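Local coordinates for protein mRNA nuclease HepT (Shewanella oneidensis MR-1, PDB 6M6U) that acts as the toxin of a type VII toxin-antitoxin system, cleaving mRNA and halting growth until its cognate antitoxin silences it, mostly by tri-AMPylation, at residues K8-I19 against N42-I53; Q67-L75 against S87-N98. All coordinates share one frame; numbering follows the deposited sequence.

Interaction 1: residues K8-I19 against N42-I53; sequences KIATIKRCIKRI and NLQRCCEACIDI
Lys8 and Asp52 form the one salt bridge between 8-19 and 42-53, with Lys8 NZ 3.1 Å from Asp52 OD2 and using the lone pair of that oxygen that faces away from OD1. The lysine chain bends at its second torsion (chi2 -57°) and then runs straight; CD and CE pass at a slant over Asp52 CB, and the straight end carries the ammonium to the carboxylate. Its first carbons belong to the apolar layer: Lys8 CB rests 3.6 Å from Ile53 CG1, with the two chains running in opposing senses where they touch.

At the far end Asn42 turns its amide toward Arg18, whose CB lies against it, with the guanidinium and amide planes 76° apart. Asn42 ND2 is held by the carbonyl of Ser38 in its own helix, while the Arg18 guanidinium reaches out to Asp37 and Thr34 of the second subunit. Ile19 packs its CG1 3.5 Å from Asn42 CB.

Between these ends the core is built from small residues and isoleucines. Ile12 is a knob among Cys46, Ala49, Cys50 and Ile53; its CG1 meets Ala49 CB at 3.5 Å, and its CD1 reaches Cys50 SG, also at 3.5 Å. In return Cys46 drops into the hole made by Ile12, Cys15, Ile16 and Ile19, its SG 3.5 Å from Cys15 CB. Phe123 and Ile127 of helix 120-131 close over this layer from the same chain.

The helix axes come within 8.7 Å, close enough for small side chains such as Ala49 and Cys46 to fill the middle, and cross at -162°. This is reciprocal knobs-into-holes packing of an antiparallel helix pair, part of the all-helical core of the HEPN-type HepT fold.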
# COMPACT_ATOMS: atom_id res chain seq x y z
N LYS B 8 -44.48 -18.71 8.65
CA LYS B 8 -44.69 -17.53 9.47
C LYS B 8 -46.16 -17.39 9.88
O LYS B 8 -46.45 -16.99 11.02
CB LYS B 8 -44.22 -16.27 8.73
CG LYS B 8 -42.74 -16.26 8.40
CD LYS B 8 -41.89 -16.41 9.66
CE LYS B 8 -40.41 -16.54 9.30
NZ LYS B 8 -39.53 -16.65 10.50
N ILE B 9 -47.09 -17.73 8.98
CA ILE B 9 -48.50 -17.81 9.35
C ILE B 9 -48.68 -18.75 10.52
O ILE B 9 -49.29 -18.41 11.54
CB ILE B 9 -49.36 -18.25 8.15
CG1 ILE B 9 -49.38 -17.18 7.05
CG2 ILE B 9 -50.78 -18.57 8.61
CD1 ILE B 9 -49.73 -15.80 7.54
N ALA B 10 -48.14 -19.97 10.40
CA ALA B 10 -48.28 -20.97 11.46
C ALA B 10 -47.73 -20.44 12.78
O ALA B 10 -48.30 -20.70 13.85
CB ALA B 10 -47.57 -22.26 11.06
N THR B 11 -46.62 -19.69 12.74
CA THR B 11 -46.03 -19.17 13.96
C THR B 11 -46.92 -18.12 14.62
O THR B 11 -47.08 -18.13 15.84
CB THR B 11 -44.64 -18.60 13.66
OG1 THR B 11 -43.74 -19.69 13.40
CG2 THR B 11 -44.11 -17.79 14.84
N ILE B 12 -47.50 -17.22 13.82
CA ILE B 12 -48.42 -16.22 14.37
C ILE B 12 -49.58 -16.91 15.08
O ILE B 12 -49.97 -16.53 16.19
CB ILE B 12 -48.91 -15.28 13.26
CG1 ILE B 12 -47.75 -14.45 12.71
CG2 ILE B 12 -50.01 -14.37 13.80
CD1 ILE B 12 -48.06 -13.74 11.42
N LYS B 13 -50.14 -17.95 14.45
CA LYS B 13 -51.25 -18.67 15.06
C LYS B 13 -50.82 -19.34 16.36
O LYS B 13 -51.47 -19.18 17.40
CB LYS B 13 -51.81 -19.70 14.09
CG LYS B 13 -52.66 -19.10 12.99
CD LYS B 13 -52.99 -20.10 11.91
CE LYS B 13 -53.91 -19.50 10.87
NZ LYS B 13 -54.02 -20.35 9.66
N ARG B 14 -49.71 -20.10 16.33
CA ARG B 14 -49.22 -20.75 17.54
C ARG B 14 -49.01 -19.75 18.66
O ARG B 14 -49.31 -20.04 19.82
CB ARG B 14 -47.90 -21.49 17.26
CG ARG B 14 -48.05 -22.90 16.75
CD ARG B 14 -46.79 -23.71 17.02
NE ARG B 14 -45.58 -22.92 16.85
CZ ARG B 14 -45.07 -22.57 15.67
NH1 ARG B 14 -45.68 -22.93 14.54
NH2 ARG B 14 -43.96 -21.84 15.61
N CYS B 15 -48.51 -18.56 18.33
CA CYS B 15 -48.17 -17.60 19.38
C CYS B 15 -49.38 -16.83 19.89
O CYS B 15 -49.40 -16.42 21.06
CB CYS B 15 -47.10 -16.64 18.88
SG CYS B 15 -45.56 -17.48 18.49
N ILE B 16 -50.41 -16.61 19.05
CA ILE B 16 -51.64 -15.99 19.54
C ILE B 16 -52.35 -16.91 20.52
O ILE B 16 -52.85 -16.47 21.56
CB ILE B 16 -52.56 -15.60 18.37
CG1 ILE B 16 -51.97 -14.44 17.57
CG2 ILE B 16 -53.94 -15.20 18.89
CD1 ILE B 16 -52.88 -13.96 16.47
N LYS B 17 -52.40 -18.21 20.19
CA LYS B 17 -52.96 -19.17 21.14
C LYS B 17 -52.15 -19.22 22.42
O LYS B 17 -52.71 -19.32 23.51
CB LYS B 17 -53.06 -20.56 20.50
CG LYS B 17 -54.00 -20.64 19.31
CD LYS B 17 -54.68 -22.01 19.23
CE LYS B 17 -53.71 -23.11 18.84
NZ LYS B 17 -53.21 -22.96 17.43
N ARG B 18 -50.81 -19.15 22.31
CA ARG B 18 -49.98 -19.07 23.50
C ARG B 18 -50.33 -17.85 24.34
O ARG B 18 -50.28 -17.91 25.57
CB ARG B 18 -48.50 -19.04 23.11
CG ARG B 18 -47.92 -20.41 22.77
CD ARG B 18 -47.92 -21.31 23.98
NE ARG B 18 -47.10 -20.77 25.06
CZ ARG B 18 -47.31 -21.01 26.36
NH1 ARG B 18 -48.32 -21.78 26.74
NH2 ARG B 18 -46.51 -20.48 27.27
N ILE B 19 -50.70 -16.74 23.70
CA ILE B 19 -51.07 -15.53 24.44
C ILE B 19 -52.44 -15.70 25.09
O ILE B 19 -52.63 -15.39 26.27
CB ILE B 19 -51.03 -14.29 23.53
CG1 ILE B 19 -49.59 -13.93 23.17
CG2 ILE B 19 -51.74 -13.11 24.19
CD1 ILE B 19 -49.42 -13.36 21.78
N ASN B 42 -44.47 -13.70 23.33
CA ASN B 42 -45.25 -14.21 22.21
C ASN B 42 -45.83 -13.08 21.36
O ASN B 42 -46.08 -13.29 20.17
CB ASN B 42 -46.34 -15.14 22.71
CG ASN B 42 -45.81 -16.52 23.06
OD1 ASN B 42 -45.42 -17.29 22.18
ND2 ASN B 42 -45.80 -16.85 24.35
N LEU B 43 -46.03 -11.89 21.93
CA LEU B 43 -46.34 -10.73 21.09
C LEU B 43 -45.16 -10.40 20.18
O LEU B 43 -45.34 -10.16 18.98
CB LEU B 43 -46.69 -9.52 21.96
CG LEU B 43 -48.16 -9.42 22.38
CD1 LEU B 43 -48.37 -8.24 23.32
CD2 LEU B 43 -49.05 -9.31 21.15
N GLN B 44 -43.95 -10.40 20.74
CA GLN B 44 -42.75 -10.14 19.95
C GLN B 44 -42.63 -11.15 18.81
O GLN B 44 -42.36 -10.77 17.66
CB GLN B 44 -41.52 -10.19 20.84
CG GLN B 44 -40.21 -10.18 20.08
CD GLN B 44 -39.01 -10.12 21.00
OE1 GLN B 44 -38.61 -9.04 21.43
NE2 GLN B 44 -38.45 -11.28 21.33
N ARG B 45 -42.82 -12.43 19.11
CA ARG B 45 -42.73 -13.47 18.08
C ARG B 45 -43.79 -13.26 17.01
O ARG B 45 -43.52 -13.45 15.82
CB ARG B 45 -42.87 -14.85 18.73
CG ARG B 45 -41.69 -15.21 19.62
CD ARG B 45 -41.96 -16.44 20.45
NE ARG B 45 -40.71 -16.96 21.01
CZ ARG B 45 -40.62 -17.92 21.95
NH1 ARG B 45 -41.72 -18.47 22.43
NH2 ARG B 45 -39.42 -18.31 22.36
N CYS B 46 -45.01 -12.87 17.41
CA CYS B 46 -46.03 -12.51 16.43
C CYS B 46 -45.57 -11.35 15.56
O CYS B 46 -45.75 -11.37 14.34
CB CYS B 46 -47.34 -12.15 17.13
SG CYS B 46 -48.28 -13.55 17.76
N CYS B 47 -44.99 -10.31 16.18
CA CYS B 47 -44.53 -9.16 15.41
C CYS B 47 -43.42 -9.54 14.45
O CYS B 47 -43.42 -9.13 13.29
CB CYS B 47 -44.07 -8.04 16.35
SG CYS B 47 -45.41 -7.19 17.22
N GLU B 48 -42.46 -10.35 14.92
CA GLU B 48 -41.35 -10.73 14.06
C GLU B 48 -41.83 -11.61 12.90
O GLU B 48 -41.32 -11.50 11.78
CB GLU B 48 -40.27 -11.44 14.87
CG GLU B 48 -39.45 -10.50 15.74
CD GLU B 48 -38.66 -9.50 14.92
OE1 GLU B 48 -38.12 -9.87 13.85
OE2 GLU B 48 -38.58 -8.32 15.33
N ALA B 49 -42.81 -12.47 13.15
CA ALA B 49 -43.36 -13.27 12.06
C ALA B 49 -44.08 -12.39 11.04
O ALA B 49 -43.98 -12.62 9.83
CB ALA B 49 -44.29 -14.34 12.62
N CYS B 50 -44.80 -11.36 11.51
CA CYS B 50 -45.44 -10.43 10.58
C CYS B 50 -44.41 -9.62 9.81
O CYS B 50 -44.57 -9.39 8.60
CB CYS B 50 -46.37 -9.49 11.34
SG CYS B 50 -47.91 -10.25 11.91
N ILE B 51 -43.36 -9.16 10.49
CA ILE B 51 -42.32 -8.38 9.84
C ILE B 51 -41.58 -9.22 8.81
O ILE B 51 -41.25 -8.74 7.72
CB ILE B 51 -41.37 -7.78 10.89
CG1 ILE B 51 -42.12 -6.73 11.72
CG2 ILE B 51 -40.13 -7.18 10.24
CD1 ILE B 51 -41.41 -6.35 13.00
N ASP B 52 -41.32 -10.49 9.12
CA ASP B 52 -40.63 -11.36 8.17
C ASP B 52 -41.46 -11.55 6.90
O ASP B 52 -40.90 -11.59 5.80
CB ASP B 52 -40.31 -12.71 8.81
CG ASP B 52 -39.23 -12.62 9.87
OD1 ASP B 52 -38.59 -11.55 9.99
OD2 ASP B 52 -39.02 -13.62 10.58
N ILE B 53 -42.78 -11.68 7.04
CA ILE B 53 -43.65 -11.74 5.88
C ILE B 53 -43.53 -10.47 5.05
O ILE B 53 -43.38 -10.51 3.83
CB ILE B 53 -45.11 -11.98 6.31
CG1 ILE B 53 -45.29 -13.40 6.85
CG2 ILE B 53 -46.07 -11.68 5.17
CD1 ILE B 53 -46.51 -13.55 7.72

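Interaction 2: residues Q67-L75 against S87-N98; sequences QSSRDSFTL and SDNLKKMVGLRN
Lys91 and Thr74 make the hydrogen bond that joins the two segments, Lys91 NZ donating to Thr74 OG1 over 3.0 Å. The lysine chain turns at its third torsion (chi3 61°) to bring the ammonium there, and its CG lies 3.8 Å from Arg70 CB on the way. Within 67-75, Ser68 is the N-cap: its OG accepts from Asp71 N. Asp71 OD1 in turn takes the N-H of Gln67, a second side-chain bond at the start of the helix.

The aromatic contact belongs to Phe73. Leu90 CB stands over the centre of its ring in a CH-pi contact, 4.0 Å from the centroid and only 6° off the normal, while Leu90 CD1 touches CE1. Val94 CG2 meets the ring at its edge, 3.9 Å from Phe73 CE2.

Arg70 makes the third kind of contact. Its side chain is a knob among Lys91, Val94, Gly95 and Asn98, with NH2 3.3 Å from Gly95 CA; having no side chain, Gly95 lets the guanidinium come down close to the helix backbone. Asn98 ND2 sits over one guanidinium face, the two planes 88° apart. The other end of that amide is engaged by Arg97, whose NH1 donates to Asn98 OD1 at 2.8 Å, near the guanidinium plane.

The contact is two-sided: Phe73 with Leu90 and Val94 forms the buried side, and Arg70, Thr74 and Lys91 the partly exposed, polar side. Arg97, probably a catalytic residue, begins the RX(4)HXY motif, and its bond to Asn98 together with its salt bridge to Glu48 probably limits how its guanidinium can turn.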
# COMPACT_ATOMS: atom_id res chain seq x y z
N GLN B 67 -36.70 0.67 5.15
CA GLN B 67 -35.77 1.39 6.01
C GLN B 67 -35.88 0.98 7.47
O GLN B 67 -35.01 1.35 8.27
CB GLN B 67 -35.99 2.90 5.88
CG GLN B 67 -36.26 3.38 4.46
CD GLN B 67 -36.09 4.88 4.30
OE1 GLN B 67 -37.03 5.65 4.54
NE2 GLN B 67 -34.89 5.29 3.89
N SER B 68 -36.93 0.24 7.84
CA SER B 68 -37.16 -0.22 9.21
C SER B 68 -38.28 -1.24 9.16
O SER B 68 -38.91 -1.45 8.12
CB SER B 68 -37.52 0.94 10.14
OG SER B 68 -38.78 1.49 9.81
N SER B 69 -38.52 -1.89 10.30
CA SER B 69 -39.58 -2.88 10.36
C SER B 69 -40.94 -2.26 10.06
O SER B 69 -41.76 -2.84 9.34
CB SER B 69 -39.58 -3.57 11.72
OG SER B 69 -39.44 -2.63 12.77
N ARG B 70 -41.20 -1.05 10.59
CA ARG B 70 -42.46 -0.37 10.31
C ARG B 70 -42.55 0.08 8.87
O ARG B 70 -43.60 -0.06 8.23
CB ARG B 70 -42.63 0.83 11.23
CG ARG B 70 -42.89 0.50 12.67
CD ARG B 70 -41.92 1.26 13.54
NE ARG B 70 -42.44 1.52 14.87
CZ ARG B 70 -41.71 1.98 15.87
NH1 ARG B 70 -40.42 2.23 15.69
NH2 ARG B 70 -42.26 2.19 17.06
N ASP B 71 -41.46 0.64 8.34
CA ASP B 71 -41.42 1.03 6.94
C ASP B 71 -41.72 -0.14 6.01
O ASP B 71 -42.16 0.07 4.88
CB ASP B 71 -40.05 1.61 6.59
CG ASP B 71 -40.02 2.29 5.24
OD1 ASP B 71 -39.04 2.08 4.49
OD2 ASP B 71 -40.98 3.03 4.91
N SER B 72 -41.51 -1.38 6.48
CA SER B 72 -41.86 -2.54 5.68
C SER B 72 -43.37 -2.71 5.57
O SER B 72 -43.87 -3.12 4.52
CB SER B 72 -41.22 -3.80 6.28
OG SER B 72 -41.29 -4.87 5.36
N PHE B 73 -44.10 -2.40 6.64
CA PHE B 73 -45.56 -2.36 6.54
C PHE B 73 -46.01 -1.17 5.71
O PHE B 73 -46.96 -1.28 4.93
CB PHE B 73 -46.19 -2.30 7.94
CG PHE B 73 -45.98 -3.54 8.75
CD1 PHE B 73 -46.39 -4.77 8.29
CD2 PHE B 73 -45.36 -3.46 9.99
CE1 PHE B 73 -46.20 -5.92 9.04
CE2 PHE B 73 -45.17 -4.60 10.75
CZ PHE B 73 -45.59 -5.83 10.27
N THR B 74 -45.34 -0.03 5.87
CA THR B 74 -45.69 1.15 5.08
C THR B 74 -45.60 0.86 3.59
O THR B 74 -46.50 1.24 2.83
CB THR B 74 -44.77 2.32 5.45
OG1 THR B 74 -44.98 2.68 6.82
CG2 THR B 74 -45.05 3.52 4.57
N LEU B 75 -44.54 0.16 3.16
CA LEU B 75 -44.38 -0.13 1.74
C LEU B 75 -45.48 -1.07 1.23
O LEU B 75 -45.93 -0.94 0.08
CB LEU B 75 -43.00 -0.74 1.47
CG LEU B 75 -41.79 0.20 1.59
CD1 LEU B 75 -40.50 -0.54 1.23
CD2 LEU B 75 -41.96 1.43 0.70
N SER B 87 -52.11 -1.38 8.24
CA SER B 87 -50.71 -0.99 8.30
C SER B 87 -50.40 -0.21 9.57
O SER B 87 -49.41 -0.47 10.25
CB SER B 87 -50.35 -0.16 7.06
OG SER B 87 -49.10 0.49 7.22
N ASP B 88 -51.26 0.75 9.91
CA ASP B 88 -51.00 1.60 11.07
C ASP B 88 -51.12 0.82 12.37
O ASP B 88 -50.36 1.08 13.31
CB ASP B 88 -51.96 2.79 11.06
CG ASP B 88 -51.59 3.84 10.03
OD1 ASP B 88 -50.78 3.53 9.13
OD2 ASP B 88 -52.10 4.97 10.12
N ASN B 89 -52.04 -0.13 12.44
CA ASN B 89 -52.19 -0.93 13.66
C ASN B 89 -50.99 -1.83 13.87
O ASN B 89 -50.46 -1.93 14.99
CB ASN B 89 -53.48 -1.74 13.61
CG ASN B 89 -54.71 -0.92 13.95
OD1 ASN B 89 -54.61 0.15 14.56
ND2 ASN B 89 -55.88 -1.42 13.57
N LEU B 90 -50.55 -2.52 12.81
CA LEU B 90 -49.36 -3.35 12.91
C LEU B 90 -48.14 -2.53 13.34
O LEU B 90 -47.31 -2.99 14.13
CB LEU B 90 -49.08 -4.06 11.58
CG LEU B 90 -50.15 -5.03 11.08
CD1 LEU B 90 -49.71 -5.60 9.75
CD2 LEU B 90 -50.40 -6.13 12.08
N LYS B 91 -48.04 -1.30 12.83
CA LYS B 91 -46.89 -0.47 13.18
C LYS B 91 -46.90 -0.05 14.65
O LYS B 91 -45.84 0.03 15.27
CB LYS B 91 -46.83 0.76 12.27
CG LYS B 91 -46.39 0.42 10.84
CD LYS B 91 -46.71 1.54 9.86
CE LYS B 91 -45.99 2.83 10.21
NZ LYS B 91 -46.26 3.92 9.23
N LYS B 92 -48.09 0.19 15.23
CA LYS B 92 -48.12 0.51 16.66
C LYS B 92 -48.01 -0.74 17.53
O LYS B 92 -47.59 -0.64 18.69
CB LYS B 92 -49.38 1.33 17.01
CG LYS B 92 -50.70 0.87 16.43
CD LYS B 92 -51.76 1.96 16.59
CE LYS B 92 -51.70 2.61 17.97
NZ LYS B 92 -52.34 1.75 19.00
N MET B 93 -48.36 -1.91 16.98
CA MET B 93 -47.98 -3.16 17.64
C MET B 93 -46.48 -3.25 17.84
O MET B 93 -46.00 -3.54 18.95
CB MET B 93 -48.46 -4.35 16.82
CG MET B 93 -49.94 -4.61 16.88
SD MET B 93 -50.34 -5.63 18.30
CE MET B 93 -51.72 -6.55 17.65
N VAL B 94 -45.71 -3.01 16.77
CA VAL B 94 -44.25 -3.02 16.87
C VAL B 94 -43.78 -2.04 17.93
O VAL B 94 -42.90 -2.35 18.74
CB VAL B 94 -43.62 -2.70 15.49
CG1 VAL B 94 -42.10 -2.70 15.59
CG2 VAL B 94 -44.09 -3.70 14.44
N GLY B 95 -44.36 -0.83 17.94
CA GLY B 95 -43.97 0.15 18.94
C GLY B 95 -44.25 -0.33 20.35
O GLY B 95 -43.45 -0.10 21.27
N LEU B 96 -45.38 -1.01 20.55
CA LEU B 96 -45.68 -1.58 21.86
C LEU B 96 -44.69 -2.68 22.21
O LEU B 96 -44.26 -2.80 23.37
CB LEU B 96 -47.11 -2.11 21.90
CG LEU B 96 -47.53 -2.72 23.24
CD1 LEU B 96 -47.42 -1.69 24.35
CD2 LEU B 96 -48.94 -3.29 23.15
N ARG B 97 -44.32 -3.51 21.23
CA ARG B 97 -43.31 -4.53 21.46
C ARG B 97 -42.02 -3.91 21.96
O ARG B 97 -41.44 -4.38 22.94
CB ARG B 97 -43.07 -5.34 20.18
CG ARG B 97 -41.81 -6.21 20.23
CD ARG B 97 -40.69 -5.61 19.39
NE ARG B 97 -40.65 -6.20 18.05
CZ ARG B 97 -39.95 -5.71 17.04
NH1 ARG B 97 -39.22 -4.61 17.19
NH2 ARG B 97 -39.97 -6.32 15.86
N ASN B 98 -41.56 -2.85 21.29
CA ASN B 98 -40.31 -2.20 21.70
C ASN B 98 -40.38 -1.72 23.14
O ASN B 98 -39.41 -1.88 23.90
CB ASN B 98 -40.00 -1.02 20.77
CG ASN B 98 -39.61 -1.46 19.37
OD1 ASN B 98 -39.26 -2.62 19.15
ND2 ASN B 98 -39.66 -0.53 18.41

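How the interactions relate
Along the chain the two contacts follow one another: helices 3-23 and 33-60 make the first pair, and helices 69-78 and 84-102 the second. Their centres lie 14 Å apart. Helix 33-60 lies between helix 3-23 and the second pair, and its Glu48 and Ile51, which make no contact with 8-19, meet that pair. Ile51 packs there on Ser69, Phe73 and Arg97, and the Glu48-Arg97 salt bridge spans the two contacts. Glu48 is also hydrogen-bonded to His113 of the antitoxin MntA chain. The buried first pair thus backs the helix that carries the start of the RX(4)HXY motif, at a place where antitoxin and probable active site meet.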